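Local structure of MTH169 (Methanobacterium thermoautotrophicum, 1GTD) at residues B[2-6]-B[77-82]; B[19-24]-B[36-40]. The protein is a small alpha+beta protein of the FGAM synthase sequence family, seen as an assembly of four copies. One frame throughout, in Å; residues are numbered along the deposited sequence.

Interaction 1. Residues B[2-6]-B[77-82]; sequences KFMVE and VSINEM
In an antiparallel ladder the register decides which side chains share a face. Here strands 3-6 and 77-81, from the first and last strands of the chain, run antiparallel at 161°, axes 4.6 Å apart. M4 with N80 and E6 with S78 are hydrogen-bonded pairs: M4 N to N80 O 2.7 Å, N80 N to M4 O 2.8 Å, E6 N to S78 O and S78 N to E6 O each 2.9 Å. F3 with E81 and V5 with I79 are non-hydrogen-bonded pairs, and M82 N to K2 O, 2.6 Å, adds one more bond.

F3, V5, I79 and E81 share one face. F3 (m, chi2 89°) leans its ring over to the partner strand, CD2 3.6 Å from I79 CG2 and CE2 3.2 Å from E81 CG; I79 is m,t and V5 t. M4 (t,t,p), E6, S78 and N80 occupy the other face, where E6 (t,t) takes a weak 3.5 Å hydrogen bond at OE1 from S78 OG (p). The poorly ordered M82 (m,t,p) points its CA-to-CB bond toward 2-6, its SE 3.6 Å from M4 CB; both are selenomethionines.

In this regular ladder of an alpha+beta fold, V59 of helix 59-67 covers V5 and V77, L52 covers F3 and I79, and strand 37-47 flanks 3-11, the middle of the three strands within this chain.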
loop_
_atom_site.group_PDB
_atom_site.type_symbol
_atom_site.label_atom_id
_atom_site.label_comp_id
_atom_site.label_asym_id
_atom_site.label_seq_id
_atom_site.Cartn_x
_atom_site.Cartn_y
_atom_site.Cartn_z
ATOM N N LYS B 2 13.974 -3.538 -24.772
ATOM C CA LYS B 2 13.801 -4.749 -25.634
ATOM C C LYS B 2 12.487 -5.456 -25.283
ATOM O O LYS B 2 11.640 -5.663 -26.150
ATOM C CB LYS B 2 14.980 -5.715 -25.438
ATOM C CG LYS B 2 15.232 -6.672 -26.598
ATOM C CD LYS B 2 16.183 -7.796 -26.164
ATOM C CE LYS B 2 16.581 -8.721 -27.317
ATOM N NZ LYS B 2 17.668 -8.145 -28.159
ATOM N N PHE B 3 12.318 -5.815 -24.013
ATOM C CA PHE B 3 11.104 -6.496 -23.566
ATOM C C PHE B 3 10.275 -5.687 -22.585
ATOM O O PHE B 3 10.772 -5.237 -21.557
ATOM C CB PHE B 3 11.433 -7.846 -22.918
ATOM C CG PHE B 3 11.894 -8.890 -23.888
ATOM C CD1 PHE B 3 13.242 -9.022 -24.200
ATOM C CD2 PHE B 3 10.974 -9.736 -24.504
ATOM C CE1 PHE B 3 13.668 -9.983 -25.113
ATOM C CE2 PHE B 3 11.394 -10.701 -25.420
ATOM C CZ PHE B 3 12.740 -10.825 -25.725
HETATM N N MSE B 4 9.000 -5.527 -22.906
HETATM C CA MSE B 4 8.066 -4.794 -22.065
HETATM C C MSE B 4 7.323 -5.825 -21.204
HETATM O O MSE B 4 6.549 -6.639 -21.717
HETATM C CB MSE B 4 7.105 -4.025 -22.962
HETATM C CG MSE B 4 6.296 -2.963 -22.273
HETATM SE SE MSE B 4 5.825 -1.502 -23.490
HETATM C CE MSE B 4 4.209 -2.264 -24.287
ATOM N N VAL B 5 7.568 -5.792 -19.896
ATOM C CA VAL B 5 6.957 -6.747 -18.977
ATOM C C VAL B 5 5.839 -6.169 -18.117
ATOM O O VAL B 5 5.925 -5.036 -17.653
ATOM C CB VAL B 5 8.022 -7.343 -18.020
ATOM C CG1 VAL B 5 7.427 -8.499 -17.218
ATOM C CG2 VAL B 5 9.246 -7.788 -18.807
ATOM N N GLU B 6 4.787 -6.957 -17.911
ATOM C CA GLU B 6 3.676 -6.539 -17.060
ATOM C C GLU B 6 3.253 -7.679 -16.141
ATOM O O GLU B 6 2.856 -8.751 -16.610
ATOM C CB GLU B 6 2.460 -6.100 -17.873
ATOM C CG GLU B 6 1.275 -5.747 -16.965
ATOM C CD GLU B 6 0.032 -5.310 -17.718
ATOM O OE1 GLU B 6 -0.453 -6.083 -18.575
ATOM O OE2 GLU B 6 -0.469 -4.197 -17.441
ATOM N N VAL B 77 1.589 -12.686 -16.010
ATOM C CA VAL B 77 2.788 -12.098 -16.568
ATOM C C VAL B 77 2.625 -12.037 -18.076
ATOM O O VAL B 77 2.343 -13.051 -18.724
ATOM C CB VAL B 77 4.045 -12.916 -16.222
ATOM C CG1 VAL B 77 5.273 -12.262 -16.855
ATOM C CG2 VAL B 77 4.218 -12.990 -14.717
ATOM N N SER B 78 2.764 -10.835 -18.626
ATOM C CA SER B 78 2.660 -10.640 -20.065
ATOM C C SER B 78 3.966 -10.018 -20.528
ATOM O O SER B 78 4.457 -9.062 -19.934
ATOM C CB SER B 78 1.482 -9.720 -20.413
ATOM O OG SER B 78 1.712 -8.392 -19.971
ATOM N N ILE B 79 4.539 -10.575 -21.585
ATOM C CA ILE B 79 5.792 -10.061 -22.107
ATOM C C ILE B 79 5.593 -9.660 -23.565
ATOM O O ILE B 79 5.241 -10.476 -24.407
ATOM C CB ILE B 79 6.908 -11.121 -21.965
ATOM C CG1 ILE B 79 6.914 -11.642 -20.524
ATOM C CG2 ILE B 79 8.262 -10.515 -22.289
ATOM C CD1 ILE B 79 7.719 -12.890 -20.316
ATOM N N ASN B 80 5.795 -8.378 -23.837
ATOM C CA ASN B 80 5.640 -7.834 -25.172
ATOM C C ASN B 80 7.021 -7.417 -25.684
ATOM O O ASN B 80 7.731 -6.666 -25.018
ATOM C CB ASN B 80 4.715 -6.610 -25.115
ATOM C CG ASN B 80 3.446 -6.863 -24.297
ATOM O OD1 ASN B 80 2.529 -7.545 -24.757
ATOM N ND2 ASN B 80 3.395 -6.320 -23.075
ATOM N N GLU B 81 7.410 -7.910 -26.854
ATOM C CA GLU B 81 8.706 -7.552 -27.424
ATOM C C GLU B 81 8.643 -6.171 -28.076
ATOM O O GLU B 81 7.783 -5.916 -28.912
ATOM C CB GLU B 81 9.143 -8.599 -28.450
ATOM C CG GLU B 81 9.397 -9.968 -27.833
ATOM C CD GLU B 81 9.957 -10.989 -28.812
ATOM O OE1 GLU B 81 10.925 -10.655 -29.539
ATOM O OE2 GLU B 81 9.439 -12.131 -28.839
HETATM N N MSE B 82 9.550 -5.283 -27.679
HETATM C CA MSE B 82 9.596 -3.928 -28.211
HETATM C C MSE B 82 10.587 -3.829 -29.361
HETATM O O MSE B 82 11.334 -4.767 -29.624
HETATM C CB MSE B 82 9.988 -2.949 -27.106
HETATM C CG MSE B 82 8.951 -2.826 -26.001
HETATM SE SE MSE B 82 9.635 -1.939 -24.400
HETATM C CE MSE B 82 9.432 -0.091 -24.962
#

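Interaction 2. Residues B[19-24]-B[36-40]; sequences EAATIE and DTDTT
One carboxylate oxygen that accepts from both the backbone and the side chain of a single residue can tie a helix to the residue that follows a chain corner. E24 OE1 receives the hydroxyl of T37, OG1 to OE1 2.8 Å, and the amide of the same residue, T37 N to E24 OE1 3.2 Å with an N-H...O angle of 158°. E24 reaches across in an extended t,t conformation, and T37 is m. Just before it, D36 has positive phi (49°, psi 33°) where the chain turns a corner; T37 to T40 are then extended.

Segment 19-24 is regular helix, with I23 N to E19 O 2.8 Å and E24 N to A20 O 3.1 Å. Its axis passes 7.2 Å from that of 37-40 at 135°, and the nearest CA atoms are those of A20 and D38, 5.3 Å apart. The small side chain of A20 suits this approach: its CB lies 4.1 Å from T37 CG2 and 4.3 Å from D38 CA. I23 (m,t) sets CG2 4.3 Å from T37 CG2, and OE2 of the extended E19 lies 3.5 Å from T39 CG2. The helix thus packs at a slant on a strand whose sheet runs on: D38 to T40 pair antiparallel with a strand of the second subunit, whose L67 packs on I23.

With threonine methyls, an alanine and one isoleucine supplying the packing, the apolar contact is thin, and its directional bonds are the two that T37 gives to E24.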
loop_
_atom_site.group_PDB
_atom_site.type_symbol
_atom_site.label_atom_id
_atom_site.label_comp_id
_atom_site.label_asym_id
_atom_site.label_seq_id
_atom_site.Cartn_x
_atom_site.Cartn_y
_atom_site.Cartn_z
ATOM N N GLU B 19 -7.625 -3.684 1.908
ATOM C CA GLU B 19 -7.846 -2.495 1.093
ATOM C C GLU B 19 -9.231 -2.541 0.474
ATOM O O GLU B 19 -10.011 -1.597 0.599
ATOM C CB GLU B 19 -6.775 -2.405 -0.002
ATOM C CG GLU B 19 -6.861 -1.154 -0.884
ATOM C CD GLU B 19 -5.868 -1.152 -2.059
ATOM O OE1 GLU B 19 -5.981 -0.248 -2.927
ATOM O OE2 GLU B 19 -4.982 -2.042 -2.120
ATOM N N ALA B 20 -9.533 -3.652 -0.191
ATOM C CA ALA B 20 -10.826 -3.839 -0.835
ATOM C C ALA B 20 -11.973 -3.637 0.159
ATOM O O ALA B 20 -12.931 -2.908 -0.117
ATOM C CB ALA B 20 -10.900 -5.230 -1.435
ATOM N N ALA B 21 -11.875 -4.287 1.315
ATOM C CA ALA B 21 -12.912 -4.170 2.333
ATOM C C ALA B 21 -13.020 -2.725 2.817
ATOM O O ALA B 21 -14.115 -2.210 3.043
ATOM C CB ALA B 21 -12.599 -5.100 3.503
ATOM N N THR B 22 -11.877 -2.074 2.972
ATOM C CA THR B 22 -11.860 -0.695 3.435
ATOM C C THR B 22 -12.542 0.255 2.440
ATOM O O THR B 22 -13.363 1.097 2.816
ATOM C CB THR B 22 -10.415 -0.251 3.699
ATOM O OG1 THR B 22 -9.884 -1.025 4.782
ATOM C CG2 THR B 22 -10.356 1.216 4.053
ATOM N N ILE B 23 -12.213 0.106 1.167
ATOM C CA ILE B 23 -12.802 0.934 0.129
ATOM C C ILE B 23 -14.319 0.770 0.097
ATOM O O ILE B 23 -15.064 1.748 0.132
ATOM C CB ILE B 23 -12.251 0.546 -1.243
ATOM C CG1 ILE B 23 -10.777 0.940 -1.354
ATOM C CG2 ILE B 23 -13.067 1.193 -2.325
ATOM C CD1 ILE B 23 -10.128 0.505 -2.657
ATOM N N GLU B 24 -14.773 -0.474 0.032
ATOM C CA GLU B 24 -16.198 -0.767 -0.033
ATOM C C GLU B 24 -16.979 -0.138 1.106
ATOM O O GLU B 24 -18.001 0.508 0.879
ATOM C CB GLU B 24 -16.421 -2.280 -0.036
ATOM C CG GLU B 24 -17.862 -2.681 -0.253
ATOM C CD GLU B 24 -18.016 -4.160 -0.569
ATOM O OE1 GLU B 24 -17.402 -4.630 -1.555
ATOM O OE2 GLU B 24 -18.759 -4.851 0.164
ATOM N N ASP B 36 -18.623 -6.811 -4.274
ATOM C CA ASP B 36 -17.492 -7.544 -4.806
ATOM C C ASP B 36 -16.267 -6.699 -5.093
ATOM O O ASP B 36 -15.525 -6.993 -6.032
ATOM C CB ASP B 36 -17.908 -8.269 -6.080
ATOM C CG ASP B 36 -19.019 -9.254 -5.836
ATOM O OD1 ASP B 36 -18.899 -10.018 -4.853
ATOM O OD2 ASP B 36 -19.999 -9.266 -6.615
ATOM N N THR B 37 -16.046 -5.662 -4.287
ATOM C CA THR B 37 -14.886 -4.815 -4.494
ATOM C C THR B 37 -13.676 -5.738 -4.585
ATOM O O THR B 37 -13.643 -6.788 -3.940
ATOM C CB THR B 37 -14.685 -3.810 -3.338
ATOM O OG1 THR B 37 -15.849 -2.983 -3.201
ATOM C CG2 THR B 37 -13.485 -2.916 -3.628
ATOM N N ASP B 38 -12.693 -5.347 -5.392
ATOM C CA ASP B 38 -11.490 -6.141 -5.594
ATOM C C ASP B 38 -10.335 -5.203 -5.959
ATOM O O ASP B 38 -10.556 -4.114 -6.508
ATOM C CB ASP B 38 -11.748 -7.132 -6.726
ATOM C CG ASP B 38 -11.007 -8.434 -6.551
ATOM O OD1 ASP B 38 -11.180 -9.325 -7.421
ATOM O OD2 ASP B 38 -10.260 -8.569 -5.553
ATOM N N THR B 39 -9.110 -5.632 -5.670
ATOM C CA THR B 39 -7.921 -4.824 -5.946
ATOM C C THR B 39 -6.833 -5.630 -6.659
ATOM O O THR B 39 -6.554 -6.774 -6.296
ATOM C CB THR B 39 -7.338 -4.257 -4.612
ATOM O OG1 THR B 39 -7.832 -2.927 -4.387
ATOM C CG2 THR B 39 -5.814 -4.269 -4.624
ATOM N N THR B 40 -6.221 -5.027 -7.671
ATOM C CA THR B 40 -5.157 -5.683 -8.414
ATOM C C THR B 40 -3.973 -4.738 -8.458
ATOM O O THR B 40 -4.141 -3.518 -8.583
ATOM C CB THR B 40 -5.574 -5.987 -9.862
ATOM O OG1 THR B 40 -6.789 -6.746 -9.869
ATOM C CG2 THR B 40 -4.485 -6.786 -10.561
#

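Overall arrangement
The two contacts exemplify how place in a fold sets chemistry. Interaction 1 joins neighbouring strands within the chain's sheet, through a ladder of backbone hydrogen bonds, and buries 606 Å² in total; interaction 2 sets a helix on the far part of the same sheet, with one carboxylate oxygen accepting two hydrogen bonds in place of a ladder, and buries 304 Å². Both are partly buried, each mixing covered with exposed residues. The centres of interaction 1 and interaction 2 are about 28 Å apart. The two contacts lie on opposite sides of the chain and do not touch. Strands 3-11 and 37-47, neighbours in the sheet, connect them; around interaction 2 the sheet also continues into another subunit.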